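Local coordinates for xylose isomerase-like TIM barrel (PDB 2QW5), which binds zinc and D-xylose in a TIM barrel and is probably a sugar or sugar-phosphate isomerase or epimerase, at residues D28-V33 against R71-S76; A35-L40 against S46-P51; N161-L166 against K204-K209; E171-K176 against S208-V213. All coordinates share one frame; numbering follows the deposited sequence.

The four contacts form two touching pairs on the wall of one eight-stranded TIM barrel. Interactions 1 and 2 share helix 27-42, which meets helix 60-76 in one and strand 47-51 in the other; Leu74 CD2 lies 4.0 Å from Ile37 CD1 where they join. Interactions 3 and 4 share helix 148-176 and the residues Ser208 and Lys209, and Leu166 O comes within 3.3 Å of Val211 CG2. The centres of interactions 2 and 3 are about 32 Å apart, on opposite sides of the chain's centre. None contains a ligand-binding residue, although the side chain of Phe50 lies about 12 Å and that of Leu166 about 13 Å from the bound D-xylose.

Interaction 1: D28-V33 against R71-S76; sequences DYRRIV and RHYLDS
The first torsion of Tyr73 (chi1 -180°) places CG opposite the backbone N, and the phenol ring reaches across to helix 27-42, where Arg30 carries its CG beside the backbone N and then runs extended as far as NE, bringing its methylenes to the ring. The two segments belong to neighbouring outer helices of a TIM barrel, 27-42 and 60-76, whose short axes here pass 10.8 Å apart at a crossing angle of -54°. Contact is made chiefly by this one aromatic side chain. Arg30 CD sits over one face of the Tyr73 ring, 4.1 Å from its centroid and displaced toward the rim, in a CH-pi interaction. Closer to the backbone, Arg30 CB touches Tyr73 CE2 at 3.6 Å. The guanidinium plane is inclined 37° to the ring, and Arg30 NE is hydrogen-bonded to Pro24 O, which ties down the guanidinium where it joins the chain. An alanine in place of Tyr73 would remove the ring from beneath the Arg30 methylenes and would probably leave a gap between the two helices. Deeper in, Val33 CG1 and Leu74 CD2 meet at 4.4 Å, a looser apolar contact extended by Leu74 packing on Val34 and Ile37. Toward the surface Arg31 crosses Tyr73 at about a right angle. Its chain bends at chi3, and its NH2 forms a salt bridge with Asp28 OD1 at 3.1 Å one turn earlier, while its aliphatic part stays at the phenol: Arg31 CG lies 3.4 Å from Tyr73 OH.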
# COMPACT_ATOMS: atom_id res chain seq x y z
N ASP A 28 -24.78 -23.10 -14.27
CA ASP A 28 -23.87 -23.25 -15.42
C ASP A 28 -22.43 -23.58 -14.98
O ASP A 28 -21.71 -24.32 -15.67
CB ASP A 28 -23.87 -21.98 -16.29
CG ASP A 28 -25.21 -21.75 -17.00
OD1 ASP A 28 -26.27 -22.15 -16.48
OD2 ASP A 28 -25.18 -21.16 -18.09
N TYR A 29 -22.02 -23.01 -13.84
CA TYR A 29 -20.70 -23.30 -13.27
C TYR A 29 -20.61 -24.75 -12.77
O TYR A 29 -19.56 -25.38 -12.95
CB TYR A 29 -20.34 -22.30 -12.16
CG TYR A 29 -18.87 -22.33 -11.83
CD1 TYR A 29 -17.94 -21.82 -12.74
CD2 TYR A 29 -18.41 -22.85 -10.63
CE1 TYR A 29 -16.56 -21.84 -12.45
CE2 TYR A 29 -17.05 -22.86 -10.32
CZ TYR A 29 -16.13 -22.36 -11.24
OH TYR A 29 -14.79 -22.36 -10.95
N ARG A 30 -21.68 -25.31 -12.20
CA ARG A 30 -21.67 -26.73 -11.80
C ARG A 30 -21.24 -27.65 -12.91
O ARG A 30 -20.58 -28.67 -12.65
CB ARG A 30 -23.04 -27.25 -11.41
CG ARG A 30 -23.58 -26.74 -10.20
CD ARG A 30 -24.95 -27.32 -10.02
NE ARG A 30 -25.56 -26.83 -8.79
CZ ARG A 30 -26.80 -27.11 -8.40
NH1 ARG A 30 -27.58 -27.92 -9.12
NH2 ARG A 30 -27.25 -26.58 -7.26
N ARG A 31 -21.66 -27.33 -14.14
CA ARG A 31 -21.28 -28.13 -15.30
C ARG A 31 -19.79 -28.13 -15.54
O ARG A 31 -19.24 -29.17 -15.94
CB ARG A 31 -22.06 -27.68 -16.56
CG ARG A 31 -23.51 -28.17 -16.50
CD ARG A 31 -24.31 -27.91 -17.76
NE ARG A 31 -25.04 -26.64 -17.71
CZ ARG A 31 -26.15 -26.41 -16.99
NH1 ARG A 31 -26.68 -27.35 -16.18
NH2 ARG A 31 -26.73 -25.20 -17.04
N ILE A 32 -19.16 -26.98 -15.32
CA ILE A 32 -17.71 -26.83 -15.44
C ILE A 32 -17.00 -27.65 -14.35
O ILE A 32 -16.08 -28.39 -14.67
CB ILE A 32 -17.27 -25.34 -15.40
CG1 ILE A 32 -17.81 -24.60 -16.63
CG2 ILE A 32 -15.77 -25.24 -15.41
CD1 ILE A 32 -17.56 -23.07 -16.58
N VAL A 33 -17.45 -27.54 -13.11
CA VAL A 33 -16.93 -28.34 -11.99
C VAL A 33 -16.95 -29.86 -12.30
O VAL A 33 -15.93 -30.56 -12.13
CB VAL A 33 -17.71 -28.04 -10.67
CG1 VAL A 33 -17.24 -28.95 -9.53
CG2 VAL A 33 -17.54 -26.58 -10.28
N ARG A 71 -23.47 -31.35 -3.94
CA ARG A 71 -23.21 -32.80 -3.68
C ARG A 71 -24.21 -33.68 -4.45
O ARG A 71 -23.81 -34.67 -5.10
CB ARG A 71 -23.30 -33.10 -2.19
CG ARG A 71 -22.98 -34.54 -1.72
CD ARG A 71 -21.55 -34.97 -1.90
NE ARG A 71 -21.27 -35.72 -3.13
CZ ARG A 71 -20.10 -36.31 -3.40
NH1 ARG A 71 -19.09 -36.24 -2.54
NH2 ARG A 71 -19.96 -36.99 -4.53
N HIS A 72 -25.49 -33.32 -4.39
CA HIS A 72 -26.53 -34.09 -5.09
C HIS A 72 -26.38 -34.05 -6.60
O HIS A 72 -26.64 -35.05 -7.25
CB HIS A 72 -27.94 -33.67 -4.67
CG HIS A 72 -28.24 -33.97 -3.24
ND1 HIS A 72 -29.25 -33.34 -2.54
CD2 HIS A 72 -27.65 -34.82 -2.35
CE1 HIS A 72 -29.29 -33.80 -1.30
NE2 HIS A 72 -28.32 -34.69 -1.16
N TYR A 73 -25.92 -32.93 -7.14
CA TYR A 73 -25.68 -32.80 -8.58
C TYR A 73 -24.47 -33.66 -9.02
O TYR A 73 -24.50 -34.30 -10.08
CB TYR A 73 -25.51 -31.32 -8.96
CG TYR A 73 -25.27 -31.14 -10.43
CD1 TYR A 73 -26.33 -31.27 -11.34
CD2 TYR A 73 -24.00 -30.86 -10.93
CE1 TYR A 73 -26.12 -31.14 -12.73
CE2 TYR A 73 -23.78 -30.71 -12.30
CZ TYR A 73 -24.85 -30.85 -13.19
OH TYR A 73 -24.64 -30.70 -14.53
N LEU A 74 -23.41 -33.66 -8.21
CA LEU A 74 -22.26 -34.53 -8.49
C LEU A 74 -22.72 -35.99 -8.48
O LEU A 74 -22.36 -36.75 -9.38
CB LEU A 74 -21.11 -34.34 -7.48
CG LEU A 74 -20.39 -32.98 -7.26
CD1 LEU A 74 -19.25 -33.22 -6.27
CD2 LEU A 74 -19.90 -32.27 -8.48
N ASP A 75 -23.56 -36.36 -7.51
CA ASP A 75 -24.08 -37.75 -7.41
C ASP A 75 -24.92 -38.12 -8.62
O ASP A 75 -24.72 -39.20 -9.21
CB ASP A 75 -24.91 -37.94 -6.14
CG ASP A 75 -24.09 -37.83 -4.88
OD1 ASP A 75 -22.84 -37.91 -4.95
OD2 ASP A 75 -24.73 -37.63 -3.82
N SER A 76 -25.79 -37.21 -9.04
CA SER A 76 -26.64 -37.44 -10.22
C SER A 76 -25.83 -37.55 -11.52
O SER A 76 -26.29 -38.17 -12.49
CB SER A 76 -27.74 -36.38 -10.33
OG SER A 76 -27.23 -35.14 -10.74

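Interaction 2: A35-L40 against S46-P51; sequences AHIKKL and SGFEFP
Two branches of Ile37 meet the Phe48 ring. CG1 stands beside the backbone N (chi1 -71°) and lies over the centre of one ring face, 4.0 Å from the Phe48 centroid and only 7° off the ring normal, a well-centred CH-pi contact. The same torsion sets CG2 anti to the backbone N, from where this methyl reaches the outer part of the ring and approaches Phe48 CE2 to 3.4 Å. Phe48 itself is thrown toward the helix, its CG anti to the carbonyl carbon, presenting a face to Ile37 and an edge to Leu40, three positions further along the helix. At that edge Leu40 CB lies in the ring plane, 3.6 Å from Phe48 CE1, and Leu40 CD1 touches the same ring carbon at 3.8 Å. These elements belong to the first beta-alpha-beta unit of the TIM barrel: helix 27-42 links strand 11-14 to strand 47-51 and lies against the outside of the sheet, running at 142° to the second strand over the short segments. Ile13 of strand 11-14 adds to the packing on both Leu40 and Phe48. Further along the strand, Phe50 offers an edge to the helix, and Ile37 CD1 stands near its ring plane, 4.2 Å from Phe50 CZ. Phe15 makes an edge-to-face contact with the same Phe50 ring. Between the two phenylalanines Glu49 turns off the helix-facing side, its OE2 hydrogen-bonded to Tyr245 OH and Gln247 NE2.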
# COMPACT_ATOMS: atom_id res chain seq x y z
N ALA A 35 -17.22 -31.38 -15.33
CA ALA A 35 -16.34 -31.68 -16.47
C ALA A 35 -14.86 -31.74 -16.06
O ALA A 35 -14.13 -32.58 -16.55
CB ALA A 35 -16.55 -30.69 -17.62
N HIS A 36 -14.43 -30.86 -15.14
CA HIS A 36 -13.05 -30.91 -14.60
C HIS A 36 -12.82 -32.20 -13.83
O HIS A 36 -11.83 -32.89 -14.05
CB HIS A 36 -12.74 -29.74 -13.65
CG HIS A 36 -12.59 -28.40 -14.31
ND1 HIS A 36 -12.05 -28.25 -15.57
CD2 HIS A 36 -12.80 -27.15 -13.85
CE1 HIS A 36 -12.03 -26.97 -15.89
NE2 HIS A 36 -12.46 -26.28 -14.85
N ILE A 37 -13.76 -32.52 -12.93
CA ILE A 37 -13.67 -33.74 -12.10
C ILE A 37 -13.59 -35.00 -12.97
O ILE A 37 -12.76 -35.85 -12.70
CB ILE A 37 -14.86 -33.87 -11.12
CG1 ILE A 37 -14.76 -32.83 -9.99
CG2 ILE A 37 -14.90 -35.28 -10.49
CD1 ILE A 37 -15.95 -32.78 -9.08
N LYS A 38 -14.42 -35.09 -14.01
CA LYS A 38 -14.40 -36.26 -14.89
C LYS A 38 -13.09 -36.42 -15.66
O LYS A 38 -12.59 -37.55 -15.82
CB LYS A 38 -15.60 -36.27 -15.84
CG LYS A 38 -16.89 -36.58 -15.11
CD LYS A 38 -18.10 -36.70 -16.01
CE LYS A 38 -19.26 -37.26 -15.18
NZ LYS A 38 -20.55 -37.44 -15.92
N LYS A 39 -12.52 -35.30 -16.10
CA LYS A 39 -11.24 -35.30 -16.79
C LYS A 39 -10.16 -35.75 -15.82
O LYS A 39 -9.34 -36.60 -16.14
CB LYS A 39 -10.91 -33.91 -17.32
CG LYS A 39 -9.67 -33.85 -18.29
CD LYS A 39 -9.93 -34.54 -19.66
CE LYS A 39 -9.04 -34.03 -20.84
NZ LYS A 39 -7.56 -34.31 -20.77
N LEU A 40 -10.19 -35.18 -14.62
CA LEU A 40 -9.17 -35.47 -13.62
C LEU A 40 -9.22 -36.92 -13.17
O LEU A 40 -8.18 -37.54 -12.99
CB LEU A 40 -9.29 -34.49 -12.44
CG LEU A 40 -8.87 -33.05 -12.84
CD1 LEU A 40 -9.35 -32.01 -11.86
CD2 LEU A 40 -7.37 -32.92 -13.02
N SER A 46 -9.05 -39.58 -7.19
CA SER A 46 -10.24 -40.14 -6.53
C SER A 46 -10.97 -39.17 -5.59
O SER A 46 -12.05 -39.48 -5.05
CB SER A 46 -9.83 -41.39 -5.78
OG SER A 46 -8.96 -41.05 -4.75
N GLY A 47 -10.42 -37.97 -5.42
CA GLY A 47 -11.08 -36.95 -4.63
C GLY A 47 -10.56 -35.55 -4.92
O GLY A 47 -9.53 -35.39 -5.57
N PHE A 48 -11.28 -34.56 -4.41
CA PHE A 48 -11.00 -33.12 -4.73
C PHE A 48 -11.09 -32.23 -3.54
O PHE A 48 -11.91 -32.50 -2.70
CB PHE A 48 -11.95 -32.68 -5.84
CG PHE A 48 -11.84 -33.55 -7.05
CD1 PHE A 48 -10.89 -33.29 -8.03
CD2 PHE A 48 -12.57 -34.72 -7.12
CE1 PHE A 48 -10.73 -34.17 -9.12
CE2 PHE A 48 -12.41 -35.62 -8.20
CZ PHE A 48 -11.49 -35.34 -9.20
N GLU A 49 -10.22 -31.22 -3.42
CA GLU A 49 -10.31 -30.27 -2.32
C GLU A 49 -11.06 -29.09 -2.88
O GLU A 49 -10.64 -28.50 -3.86
CB GLU A 49 -8.99 -29.71 -1.78
CG GLU A 49 -7.85 -30.63 -1.58
CD GLU A 49 -6.75 -29.96 -0.72
OE1 GLU A 49 -6.63 -28.70 -0.66
OE2 GLU A 49 -6.00 -30.72 -0.12
N PHE A 50 -12.15 -28.75 -2.23
CA PHE A 50 -13.00 -27.61 -2.56
C PHE A 50 -12.75 -26.49 -1.58
O PHE A 50 -12.99 -26.69 -0.38
CB PHE A 50 -14.46 -28.03 -2.44
CG PHE A 50 -15.02 -28.75 -3.65
CD1 PHE A 50 -14.22 -29.25 -4.69
CD2 PHE A 50 -16.40 -29.01 -3.67
CE1 PHE A 50 -14.81 -29.90 -5.79
CE2 PHE A 50 -16.98 -29.68 -4.73
CZ PHE A 50 -16.19 -30.12 -5.79
N PRO A 51 -12.22 -25.33 -2.06
CA PRO A 51 -12.19 -24.18 -1.18
C PRO A 51 -13.61 -23.69 -0.94
O PRO A 51 -14.42 -23.72 -1.85
CB PRO A 51 -11.38 -23.13 -1.96
CG PRO A 51 -11.54 -23.52 -3.41
CD PRO A 51 -11.60 -25.03 -3.37

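Interaction 3: N161-L166 against K204-K209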
# COMPACT_ATOMS: atom_id res chain seq x y z
N ASN A 161 -6.34 -16.78 23.09
CA ASN A 161 -7.74 -16.45 22.76
C ASN A 161 -8.42 -17.54 21.95
O ASN A 161 -9.59 -17.82 22.16
CB ASN A 161 -7.86 -15.17 21.91
CG ASN A 161 -7.41 -13.91 22.63
OD1 ASN A 161 -7.37 -13.86 23.85
ND2 ASN A 161 -7.10 -12.86 21.84
N ALA A 162 -7.68 -18.13 21.00
CA ALA A 162 -8.26 -19.10 20.06
C ALA A 162 -8.40 -20.53 20.60
O ALA A 162 -9.29 -21.27 20.16
CB ALA A 162 -7.48 -19.08 18.73
N GLN A 163 -7.56 -20.92 21.57
CA GLN A 163 -7.56 -22.31 22.02
C GLN A 163 -8.93 -22.86 22.49
O GLN A 163 -9.34 -23.93 22.01
CB GLN A 163 -6.46 -22.55 23.06
CG GLN A 163 -5.07 -22.60 22.47
CD GLN A 163 -3.95 -22.51 23.49
OE1 GLN A 163 -4.06 -21.78 24.48
NE2 GLN A 163 -2.84 -23.21 23.24
N PRO A 164 -9.63 -22.13 23.39
CA PRO A 164 -10.96 -22.62 23.81
C PRO A 164 -12.00 -22.66 22.69
O PRO A 164 -12.88 -23.50 22.73
CB PRO A 164 -11.38 -21.64 24.92
CG PRO A 164 -10.21 -20.80 25.19
CD PRO A 164 -9.25 -20.89 24.08
N ILE A 165 -11.87 -21.77 21.70
CA ILE A 165 -12.80 -21.71 20.57
C ILE A 165 -12.60 -22.90 19.65
O ILE A 165 -13.59 -23.52 19.22
CB ILE A 165 -12.68 -20.38 19.79
CG1 ILE A 165 -13.02 -19.17 20.71
CG2 ILE A 165 -13.57 -20.40 18.51
CD1 ILE A 165 -14.51 -19.08 21.17
N LEU A 166 -11.34 -23.23 19.36
CA LEU A 166 -11.01 -24.41 18.55
C LEU A 166 -11.41 -25.71 19.26
O LEU A 166 -11.84 -26.67 18.59
CB LEU A 166 -9.52 -24.41 18.11
CG LEU A 166 -9.16 -23.63 16.83
CD1 LEU A 166 -9.82 -24.28 15.60
CD2 LEU A 166 -9.56 -22.20 16.89
N LYS A 204 -1.30 -28.01 22.28
CA LYS A 204 -1.14 -28.44 23.68
C LYS A 204 -2.28 -27.88 24.54
O LYS A 204 -2.62 -28.48 25.57
CB LYS A 204 0.24 -28.05 24.24
CG LYS A 204 1.49 -28.68 23.54
CD LYS A 204 1.77 -30.13 23.93
CE LYS A 204 2.89 -30.82 23.11
NZ LYS A 204 4.21 -30.20 23.01
N GLY A 205 -2.84 -26.73 24.14
CA GLY A 205 -3.99 -26.11 24.83
C GLY A 205 -5.39 -26.42 24.30
O GLY A 205 -6.36 -25.78 24.72
N VAL A 206 -5.49 -27.39 23.40
CA VAL A 206 -6.75 -27.85 22.82
C VAL A 206 -6.95 -29.34 23.19
O VAL A 206 -6.23 -30.21 22.72
CB VAL A 206 -6.71 -27.66 21.31
CG1 VAL A 206 -8.04 -28.04 20.66
CG2 VAL A 206 -6.38 -26.17 20.99
N LYS A 207 -7.90 -29.60 24.09
CA LYS A 207 -8.19 -30.96 24.53
C LYS A 207 -8.64 -31.90 23.40
O LYS A 207 -8.18 -33.03 23.32
CB LYS A 207 -9.23 -30.96 25.68
CG LYS A 207 -8.68 -30.40 27.01
N SER A 208 -9.51 -31.41 22.54
CA SER A 208 -10.03 -32.21 21.43
C SER A 208 -9.04 -32.67 20.34
O SER A 208 -8.51 -31.85 19.57
CB SER A 208 -11.18 -31.48 20.77
OG SER A 208 -11.61 -32.21 19.64
N LYS A 209 -8.89 -33.99 20.21
CA LYS A 209 -8.03 -34.60 19.20
C LYS A 209 -8.67 -34.54 17.80
O LYS A 209 -8.02 -34.84 16.79
CB LYS A 209 -7.72 -36.07 19.53
CG LYS A 209 -6.95 -36.31 20.82
CD LYS A 209 -5.62 -35.57 20.94
CE LYS A 209 -4.79 -36.11 22.16
NZ LYS A 209 -4.65 -37.65 22.11
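Gln163 leaves helix 148-176 toward the loop that leads into strand 211-216, and its chain is extended beyond CG. CB starts beside the loop backbone, 3.6 Å from Gly205 O. The next carbon, CG, meets the Val206 CG2 methyl at 4.1 Å, and CD then passes Gly205 CA at 3.8 Å. At the tip, NE2 lies 3.5 Å from Gly205 CA, a van der Waals contact only; the hydrogen bond of this amide nitrogen goes to Phe202 O, at the end of helix 196-203. The glutamine thereby spans the backbone from the helix end to Val206. With an alanine here, Phe202 O would probably lose this amide donor and the strip beside Gly205 would be left uncovered. Val206 fills in next to it: CG2 touches Gln163 O at 3.8 Å, while CG1, anti to its backbone N (chi1 -176°), approaches the backbone carbon C of Leu166 at 4.3 Å. Asp167, just beyond, receives the backbone N-H groups of Lys207 and Ser208. The loop thus lies along one flank of helix 148-176 in the TIM barrel, between helix 196-203 and strand 211-216, with Phe202 also packing on Ala162 and Leu166.

Interaction 4: E171-K176 against S208-V213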
# COMPACT_ATOMS: atom_id res chain seq x y z
N GLU A 171 -15.22 -30.44 19.38
CA GLU A 171 -16.38 -31.19 19.95
C GLU A 171 -17.55 -31.21 18.99
O GLU A 171 -18.13 -32.26 18.78
CB GLU A 171 -16.82 -30.56 21.24
CG GLU A 171 -15.77 -30.77 22.32
CD GLU A 171 -16.03 -29.99 23.61
OE1 GLU A 171 -17.06 -29.29 23.73
OE2 GLU A 171 -15.17 -30.07 24.50
N TYR A 172 -17.85 -30.06 18.39
CA TYR A 172 -18.87 -29.98 17.33
C TYR A 172 -18.52 -30.82 16.09
O TYR A 172 -19.38 -31.59 15.65
CB TYR A 172 -19.09 -28.54 16.94
CG TYR A 172 -20.19 -28.36 15.90
CD1 TYR A 172 -21.53 -28.43 16.29
CD2 TYR A 172 -19.91 -28.18 14.55
CE1 TYR A 172 -22.56 -28.31 15.35
CE2 TYR A 172 -20.94 -28.06 13.60
CZ TYR A 172 -22.26 -28.10 14.02
OH TYR A 172 -23.32 -27.99 13.15
N ALA A 173 -17.30 -30.69 15.55
CA ALA A 173 -16.87 -31.46 14.35
C ALA A 173 -16.88 -33.00 14.54
O ALA A 173 -17.16 -33.77 13.60
CB ALA A 173 -15.49 -30.99 13.88
N GLU A 174 -16.59 -33.42 15.77
CA GLU A 174 -16.59 -34.85 16.13
C GLU A 174 -18.00 -35.44 15.96
O GLU A 174 -18.17 -36.52 15.36
CB GLU A 174 -16.00 -35.07 17.54
CG GLU A 174 -15.62 -36.53 17.82
CD GLU A 174 -15.05 -36.78 19.22
OE1 GLU A 174 -15.11 -35.88 20.11
OE2 GLU A 174 -14.54 -37.90 19.42
N ILE A 175 -19.02 -34.69 16.40
CA ILE A 175 -20.43 -35.10 16.21
C ILE A 175 -20.73 -35.22 14.70
O ILE A 175 -21.36 -36.18 14.26
CB ILE A 175 -21.39 -34.09 16.83
CG1 ILE A 175 -21.29 -34.08 18.36
CG2 ILE A 175 -22.83 -34.44 16.50
CD1 ILE A 175 -22.10 -33.02 18.98
N LYS A 176 -20.21 -34.27 13.91
CA LYS A 176 -20.38 -34.22 12.46
C LYS A 176 -19.48 -35.17 11.65
O LYS A 176 -19.65 -35.29 10.42
CB LYS A 176 -20.11 -32.77 11.97
CG LYS A 176 -21.02 -31.72 12.59
CD LYS A 176 -22.50 -31.85 12.17
CE LYS A 176 -22.71 -31.61 10.66
NZ LYS A 176 -24.11 -31.28 10.35
N SER A 208 -9.51 -31.41 22.54
CA SER A 208 -10.03 -32.21 21.43
C SER A 208 -9.04 -32.67 20.34
O SER A 208 -8.51 -31.85 19.57
CB SER A 208 -11.18 -31.48 20.77
OG SER A 208 -11.61 -32.21 19.64
N LYS A 209 -8.89 -33.99 20.21
CA LYS A 209 -8.03 -34.60 19.20
C LYS A 209 -8.67 -34.54 17.80
O LYS A 209 -8.02 -34.84 16.79
CB LYS A 209 -7.72 -36.07 19.53
CG LYS A 209 -6.95 -36.31 20.82
CD LYS A 209 -5.62 -35.57 20.94
CE LYS A 209 -4.79 -36.11 22.16
NZ LYS A 209 -4.65 -37.65 22.11
N GLN A 210 -9.95 -34.17 17.74
CA GLN A 210 -10.64 -33.91 16.46
C GLN A 210 -9.93 -32.72 15.76
O GLN A 210 -10.03 -32.56 14.53
CB GLN A 210 -12.11 -33.57 16.72
CG GLN A 210 -13.03 -33.71 15.50
CD GLN A 210 -13.20 -35.15 15.00
OE1 GLN A 210 -12.77 -36.10 15.65
NE2 GLN A 210 -13.90 -35.32 13.86
N VAL A 211 -9.27 -31.87 16.57
CA VAL A 211 -8.48 -30.73 16.09
C VAL A 211 -7.03 -31.19 15.93
O VAL A 211 -6.31 -31.39 16.89
CB VAL A 211 -8.56 -29.50 17.02
CG1 VAL A 211 -7.69 -28.32 16.44
CG2 VAL A 211 -10.04 -29.05 17.24
N GLY A 212 -6.62 -31.36 14.68
CA GLY A 212 -5.26 -31.80 14.36
C GLY A 212 -4.63 -30.97 13.27
O GLY A 212 -4.84 -29.75 13.19
N VAL A 213 -3.83 -31.65 12.44
CA VAL A 213 -3.02 -30.94 11.45
C VAL A 213 -3.08 -31.49 10.05
O VAL A 213 -3.37 -32.67 9.84
CB VAL A 213 -1.50 -30.93 11.88
CG1 VAL A 213 -1.35 -30.67 13.35
CG2 VAL A 213 -0.82 -32.22 11.57
O HOH W 1 -13.70 -33.66 20.70
O HOH W 2 -11.55 -37.38 17.92
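A type I beta turn from Ser208 to Val211, closed by Val211 N to Ser208 O, brings the start of strand 211-216 beside the last turns of helix 148-176, with the Glu174 and Gln210 CA atoms 6.0 Å apart. Gln210 provides most of the contact from the strand side. Its CG is anti to the backbone N (chi1 -162°) and the chain bends at chi2, which lays the amide along the helix backbone. CG meets the Ala173 CB methyl at 4.0 Å, and CD rests 3.6 Å from Glu174 CA. NE2 is hydrogen-bonded to Val178 O, in the connection to strand 179-182, while OE1 receives a weak hydrogen bond from Lys179 NZ and faces the aliphatic part of Glu174, 3.6 Å from its CG. Glu174 has two conformers, and its carboxylate geometry is less certain: in the modelled one it lies 21° from the amide plane, accepting from a water at OE1 and, weakly, from another at OE2. The first water is also hydrogen-bonded to Ser208 OG, and the second donates to Gln210 OE1 at 2.9 Å. Ser208 OG also accepts weakly from Gln210 N. The backbones of Gln210, in the turn, and Gly212, after it, are hydrogen-bonded to Leu180 of strand 179-182, on which Ala173 packs. Here helix 148-176 meets the entry into the sixth strand of a TIM barrel, its parallel strands wrapped by outer helices.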